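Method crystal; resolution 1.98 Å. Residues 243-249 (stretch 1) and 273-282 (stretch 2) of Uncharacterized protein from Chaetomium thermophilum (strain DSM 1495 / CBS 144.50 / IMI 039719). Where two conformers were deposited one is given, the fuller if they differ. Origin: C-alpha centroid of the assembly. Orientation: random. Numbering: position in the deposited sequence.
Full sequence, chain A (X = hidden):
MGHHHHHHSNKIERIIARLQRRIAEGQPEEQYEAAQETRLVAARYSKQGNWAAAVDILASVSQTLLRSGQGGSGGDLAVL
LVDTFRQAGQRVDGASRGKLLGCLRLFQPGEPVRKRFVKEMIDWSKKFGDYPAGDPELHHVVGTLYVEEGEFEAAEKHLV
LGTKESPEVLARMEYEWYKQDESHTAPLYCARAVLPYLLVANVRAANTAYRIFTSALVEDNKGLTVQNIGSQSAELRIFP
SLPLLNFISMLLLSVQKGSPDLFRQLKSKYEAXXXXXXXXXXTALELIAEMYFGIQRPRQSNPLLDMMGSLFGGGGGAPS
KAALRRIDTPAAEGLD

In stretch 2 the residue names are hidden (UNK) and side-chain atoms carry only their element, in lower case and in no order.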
ATOM      1  N   PRO A 243      -3.677  -3.014  26.928  1.00 24.20           N
ATOM      2  CA  PRO A 243      -2.598  -2.026  27.166  1.00 23.81           C
ATOM      3  C   PRO A 243      -1.814  -1.558  25.913  1.00 23.33           C
ATOM      4  O   PRO A 243      -1.423  -0.392  25.841  1.00 22.97           O
ATOM      5  CB  PRO A 243      -1.646  -2.744  28.133  1.00 24.28           C
ATOM      6  CG  PRO A 243      -2.192  -4.113  28.373  1.00 25.62           C
ATOM      7  CD  PRO A 243      -3.616  -4.150  27.868  1.00 24.59           C
ATOM      8  N   LEU A 244      -1.531  -2.448  24.965  1.00 22.49           N
ATOM      9  CA  LEU A 244      -0.746  -2.041  23.796  1.00 22.23           C
ATOM     10  C   LEU A 244      -1.544  -1.170  22.842  1.00 22.09           C
ATOM     11  O   LEU A 244      -0.984  -0.422  22.038  1.00 22.34           O
ATOM     12  CB  LEU A 244      -0.219  -3.252  23.022  1.00 22.58           C
ATOM     13  CG  LEU A 244       1.037  -3.915  23.597  1.00 25.05           C
ATOM     14  CD1 LEU A 244       1.463  -5.053  22.649  1.00 27.82           C
ATOM     15  CD2 LEU A 244       2.159  -2.904  23.842  1.00 25.73           C
ATOM     16  N   LEU A 245      -2.859  -1.294  22.876  1.00 21.67           N
ATOM     17  CA  LEU A 245      -3.675  -0.374  22.088  1.00 21.62           C
ATOM     18  C   LEU A 245      -3.585   1.037  22.723  1.00 21.61           C
ATOM     19  O   LEU A 245      -3.575   2.076  22.027  1.00 21.36           O
ATOM     20  CB  LEU A 245      -5.112  -0.875  22.039  1.00 21.78           C
ATOM     21  CG  LEU A 245      -5.708  -1.017  20.645  1.00 24.36           C
ATOM     22  CD1 LEU A 245      -7.160  -1.558  20.681  1.00 24.79           C
ATOM     23  CD2 LEU A 245      -5.639   0.318  19.909  1.00 26.90           C
ATOM     24  N   ASN A 246      -3.524   1.066  24.047  1.00 20.85           N
ATOM     25  CA  ASN A 246      -3.317   2.322  24.766  1.00 20.92           C
ATOM     26  C   ASN A 246      -1.970   2.933  24.464  1.00 21.43           C
ATOM     27  O   ASN A 246      -1.871   4.134  24.271  1.00 20.89           O
ATOM     28  CB  ASN A 246      -3.496   2.104  26.271  1.00 21.35           C
ATOM     29  CG  ASN A 246      -4.878   1.584  26.589  1.00 21.79           C
ATOM     30  OD1 ASN A 246      -5.825   1.863  25.846  1.00 21.76           O
ATOM     31  ND2 ASN A 246      -5.005   0.819  27.669  1.00 21.52           N
ATOM     32  N   PHE A 247      -0.940   2.092  24.368  1.00 21.61           N
ATOM     33  CA  PHE A 247       0.360   2.534  23.904  1.00 21.51           C
ATOM     34  C   PHE A 247       0.276   3.219  22.530  1.00 21.14           C
ATOM     35  O   PHE A 247       0.824   4.316  22.326  1.00 20.65           O
ATOM     36  CB  PHE A 247       1.305   1.330  23.802  1.00 22.04           C
ATOM     37  CG  PHE A 247       2.617   1.657  23.165  1.00 22.58           C
ATOM     38  CD1 PHE A 247       3.629   2.272  23.904  1.00 23.75           C
ATOM     39  CD2 PHE A 247       2.848   1.350  21.824  1.00 22.91           C
ATOM     40  CE1 PHE A 247       4.879   2.570  23.312  1.00 25.34           C
ATOM     41  CE2 PHE A 247       4.075   1.657  21.220  1.00 24.50           C
ATOM     42  CZ  PHE A 247       5.095   2.268  21.968  1.00 25.15           C
ATOM     43  N   ILE A 248      -0.390   2.556  21.588  1.00 20.77           N
ATOM     44  CA  ILE A 248      -0.625   3.133  20.263  1.00 20.99           C
ATOM     45  C   ILE A 248      -1.387   4.472  20.322  1.00 21.94           C
ATOM     46  O   ILE A 248      -0.962   5.438  19.683  1.00 21.76           O
ATOM     47  CB  ILE A 248      -1.373   2.156  19.326  1.00 21.09           C
ATOM     48  CG1 ILE A 248      -0.522   0.907  19.047  1.00 20.36           C
ATOM     49  CG2 ILE A 248      -1.805   2.877  18.021  1.00 20.14           C
ATOM     50  CD1 ILE A 248      -1.372  -0.257  18.452  1.00 23.39           C
ATOM     51  N   SER A 249      -2.494   4.526  21.071  1.00 22.18           N
ATOM     52  CA  SER A 249      -3.254   5.786  21.213  1.00 23.25           C
ATOM     53  C   SER A 249      -2.387   6.918  21.738  1.00 22.84           C
ATOM     54  O   SER A 249      -2.452   8.006  21.215  1.00 22.57           O
ATOM     55  CB  SER A 249      -4.451   5.650  22.162  1.00 23.10           C
ATOM     56  OG  SER A 249      -5.305   4.610  21.764  1.00 26.03           O
ATOM     57  N   UNK A 273       4.973  -5.115  28.287  1.00 31.77           N
ATOM     58  CA  UNK A 273       4.018  -5.462  27.226  1.00 31.21           C
ATOM     59  C   UNK A 273       4.708  -5.530  25.883  1.00 30.46           C
ATOM     60  O   UNK A 273       4.441  -6.434  25.081  1.00 29.36           O
ATOM     61  o   UNK A 273       1.246  -4.691  28.880  1.00 34.45           O
ATOM     62  n   UNK A 273       2.910  -3.242  29.245  1.00 32.25           N
ATOM     63  c   UNK A 273       2.269  -4.126  28.502  1.00 32.66           C
ATOM     64  c   UNK A 273       2.878  -4.439  27.144  1.00 31.20           C
ATOM     65  N   UNK A 274       5.584  -4.558  25.635  1.00 30.15           N
ATOM     66  CA  UNK A 274       6.319  -4.500  24.369  1.00 30.55           C
ATOM     67  C   UNK A 274       7.283  -5.675  24.235  1.00 31.42           C
ATOM     68  O   UNK A 274       7.444  -6.210  23.150  1.00 31.39           O
ATOM     69  c   UNK A 274       5.583  -1.892  22.643  1.00 25.63           C
ATOM     70  c   UNK A 274       6.212  -1.912  24.039  1.00 27.83           C
ATOM     71  c   UNK A 274       7.033  -0.630  24.310  1.00 26.72           C
ATOM     72  c   UNK A 274       7.071  -3.172  24.240  1.00 30.22           C
ATOM     73  N   UNK A 275       7.897  -6.077  25.354  1.00 33.01           N
ATOM     74  CA  UNK A 275       8.876  -7.174  25.375  1.00 34.70           C
ATOM     75  C   UNK A 275       8.264  -8.494  24.923  1.00 34.94           C
ATOM     76  O   UNK A 275       8.949  -9.317  24.322  1.00 36.19           O
ATOM     77  n   UNK A 275      11.221  -6.370  28.233  1.00 39.44           N
ATOM     78  c   UNK A 275       9.521  -7.329  26.778  1.00 34.85           C
ATOM     79  c   UNK A 275      10.690  -6.368  27.010  1.00 37.91           C
ATOM     80  o   UNK A 275      11.118  -5.640  26.104  1.00 41.59           O
ATOM     81  N   UNK A 276       6.978  -8.688  25.203  1.00 35.25           N
ATOM     82  CA  UNK A 276       6.249  -9.876  24.774  1.00 35.90           C
ATOM     83  C   UNK A 276       6.083  -9.996  23.251  1.00 35.33           C
ATOM     84  O   UNK A 276       5.687 -11.052  22.759  1.00 35.56           O
ATOM     85  o   UNK A 276       3.418 -10.296  28.816  1.00 50.47           O
ATOM     86  o   UNK A 276       2.487 -10.180  26.843  1.00 47.97           O
ATOM     87  c   UNK A 276       4.863  -9.910  25.430  1.00 36.84           C
ATOM     88  c   UNK A 276       3.499 -10.183  27.574  1.00 46.53           C
ATOM     89  c   UNK A 276       4.893 -10.053  26.950  1.00 41.30           C
ATOM     90  N   UNK A 277       6.363  -8.920  22.511  1.00 34.21           N
ATOM     91  CA  UNK A 277       6.153  -8.897  21.068  1.00 33.28           C
ATOM     92  C   UNK A 277       7.313  -9.576  20.321  1.00 32.95           C
ATOM     93  O   UNK A 277       7.265  -9.767  19.096  1.00 31.71           O
ATOM     94  c   UNK A 277       4.643  -6.776  20.416  1.00 33.12           C
ATOM     95  c   UNK A 277       3.589  -7.374  21.298  1.00 31.91           C
ATOM     96  c   UNK A 277       4.739  -5.265  20.576  1.00 31.70           C
ATOM     97  c   UNK A 277       6.017  -7.440  20.593  1.00 33.18           C
ATOM     98  N   UNK A 278       8.354  -9.895  21.088  1.00 33.22           N
ATOM     99  CA  UNK A 278       9.637 -10.420  20.596  0.50 33.42           C
ATOM    100  C   UNK A 278      10.129  -9.775  19.297  1.00 32.80           C
ATOM    101  O   UNK A 278      10.474 -10.425  18.306  1.00 32.83           O
ATOM    102  c   UNK A 278       9.749 -11.965  20.679  0.50 34.42           C
ATOM    103  n   UNK A 278      10.172 -13.581  18.932  0.50 36.80           N
ATOM    104  c   UNK A 278       9.321 -12.677  19.413  0.50 35.79           C
ATOM    105  o   UNK A 278       8.235 -12.449  18.893  0.50 37.98           O
ATOM    106  N   UNK A 279      10.160  -8.440  19.350  1.00 31.75           N
ATOM    107  CA  UNK A 279      10.833  -7.612  18.354  1.00 30.35           C
ATOM    108  C   UNK A 279      10.053  -7.114  17.158  1.00 28.81           C
ATOM    109  O   UNK A 279      10.605  -6.343  16.353  1.00 29.53           O
ATOM    110  N   UNK A 280       8.789  -7.516  17.007  1.00 26.87           N
ATOM    111  CA  UNK A 280       8.099  -7.219  15.743  1.00 25.37           C
ATOM    112  C   UNK A 280       7.833  -5.727  15.503  1.00 24.35           C
ATOM    113  O   UNK A 280       7.554  -5.336  14.369  1.00 23.75           O
ATOM    114  c   UNK A 280       4.301  -8.248  16.323  1.00 25.88           C
ATOM    115  c   UNK A 280       6.770  -8.014  15.511  1.00 25.26           C
ATOM    116  c   UNK A 280       5.727  -7.674  16.599  1.00 24.66           C
ATOM    117  c   UNK A 280       7.060  -9.551  15.318  1.00 24.28           C
ATOM    118  N   UNK A 281       7.877  -4.912  16.554  1.00 23.99           N
ATOM    119  CA  UNK A 281       7.717  -3.450  16.366  1.00 24.27           C
ATOM    120  C   UNK A 281       9.024  -2.660  16.470  1.00 25.07           C
ATOM    121  O   UNK A 281       8.995  -1.430  16.382  1.00 24.90           O
ATOM    122  n   UNK A 281       3.405  -4.348  16.614  1.00 21.60           N
ATOM    123  c   UNK A 281       5.298  -3.293  17.268  1.00 21.84           C
ATOM    124  c   UNK A 281       4.220  -2.886  18.124  1.00 21.42           C
ATOM    125  c   UNK A 281       2.885  -1.859  19.848  1.00 22.12           C
ATOM    126  c   UNK A 281       6.727  -2.828  17.360  1.00 23.27           C
ATOM    127  c   UNK A 281       3.052  -3.569  17.688  1.00 20.95           C
ATOM    128  c   UNK A 281       4.756  -4.174  16.361  1.00 21.11           C
ATOM    129  c   UNK A 281       1.753  -2.545  19.395  1.00 21.70           C
ATOM    130  c   UNK A 281       1.815  -3.408  18.316  1.00 21.03           C
ATOM    131  c   UNK A 281       4.129  -2.024  19.227  1.00 20.84           C
ATOM    132  N   UNK A 282      10.152  -3.344  16.682  1.00 26.41           N
ATOM    133  CA  UNK A 282      11.403  -2.687  17.095  1.00 27.68           C
ATOM    134  C   UNK A 282      11.913  -1.709  16.043  1.00 27.61           C
ATOM    135  O   UNK A 282      12.227  -0.563  16.354  1.00 26.60           O
ATOM    136  o   UNK A 282      11.578  -3.965  19.569  1.00 33.89           O
ATOM    137  c   UNK A 282      12.376  -4.404  18.706  1.00 31.76           C
ATOM    138  o   UNK A 282      13.109  -5.408  18.885  1.00 35.85           O
ATOM    139  c   UNK A 282      12.509  -3.712  17.367  1.00 29.23           C
TER

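Position 273 lies in a helix that begins earlier in the chain, and its CA is 6.8 Å from the CA of Leu 244. Its side chain has two carbons, the second carrying one oxygen and one nitrogen. Its CB packs 3.7 Å from Leu 244 CD2, and its oxygen is 3.5 Å from Pro 243 CG. A carboxamide this short identifies Asn 273.

At position 274 four carbons fork at the second. The CA-to-CB bond points sideways, but the fork reaches stretch 1, with one tip 3.8 Å from Leu 244 CD2 and the other 4.0 Å from Phe 247 CE1. This is Leu 274; its CD2 sits over one face of the Phe 247 ring, 4.2 Å from the centroid and 15° off the normal, a CH-pi contact.

Position 275 again has two carbons with one oxygen and one nitrogen on the second, and touches nothing on stretch 1: Asn 275. Position 276 has three carbons, the last bearing two oxygens. This carboxylate belongs to Glu 276, which makes no contact with stretch 1.

The four carbons of position 277 also fork at the second, and one tip comes within 3.4 Å of Leu 244 CD1. The residue is Leu 277.

Position 278, with two carbons and an oxygen and nitrogen on the second, is Asn 278. It is the first residue to leave helical phi/psi, at a phi of 39°, and it closes a type I turn from Asn 275. Position 279 has no side-chain atoms; its phi of 91° favours the residue found, Gly 279. At position 280 four carbons fork at the first, one arm being two carbons long: Ile 280, which ends a type I' turn from Leu 277 and makes no contact with stretch 1.

At position 281 one carbon leads to fused five- and six-membered rings holding eight carbons and one nitrogen. Carbons of the six-membered ring lie 3.8 Å from Phe 247 CD2 and 4.0 Å from Ile 248 CD1. This is Trp 281, the two carbons being CZ3 and CH2 respectively; Phe 247 CD2 meets the indole at its edge. Position 282, two carbons with two oxygens on the second, is Asp 282, out of reach.

The contact is mainly apolar packing, without hydrogen bonds between the stretches, and buries 365 Å². Leu 244 is central, touching Asn 273, Leu 274, Leu 277 and Trp 281. After two overlapping turns, Trp 281 packs against the same helix as Leu 274.

Stretch 2 273-282: NLNELNGIWD
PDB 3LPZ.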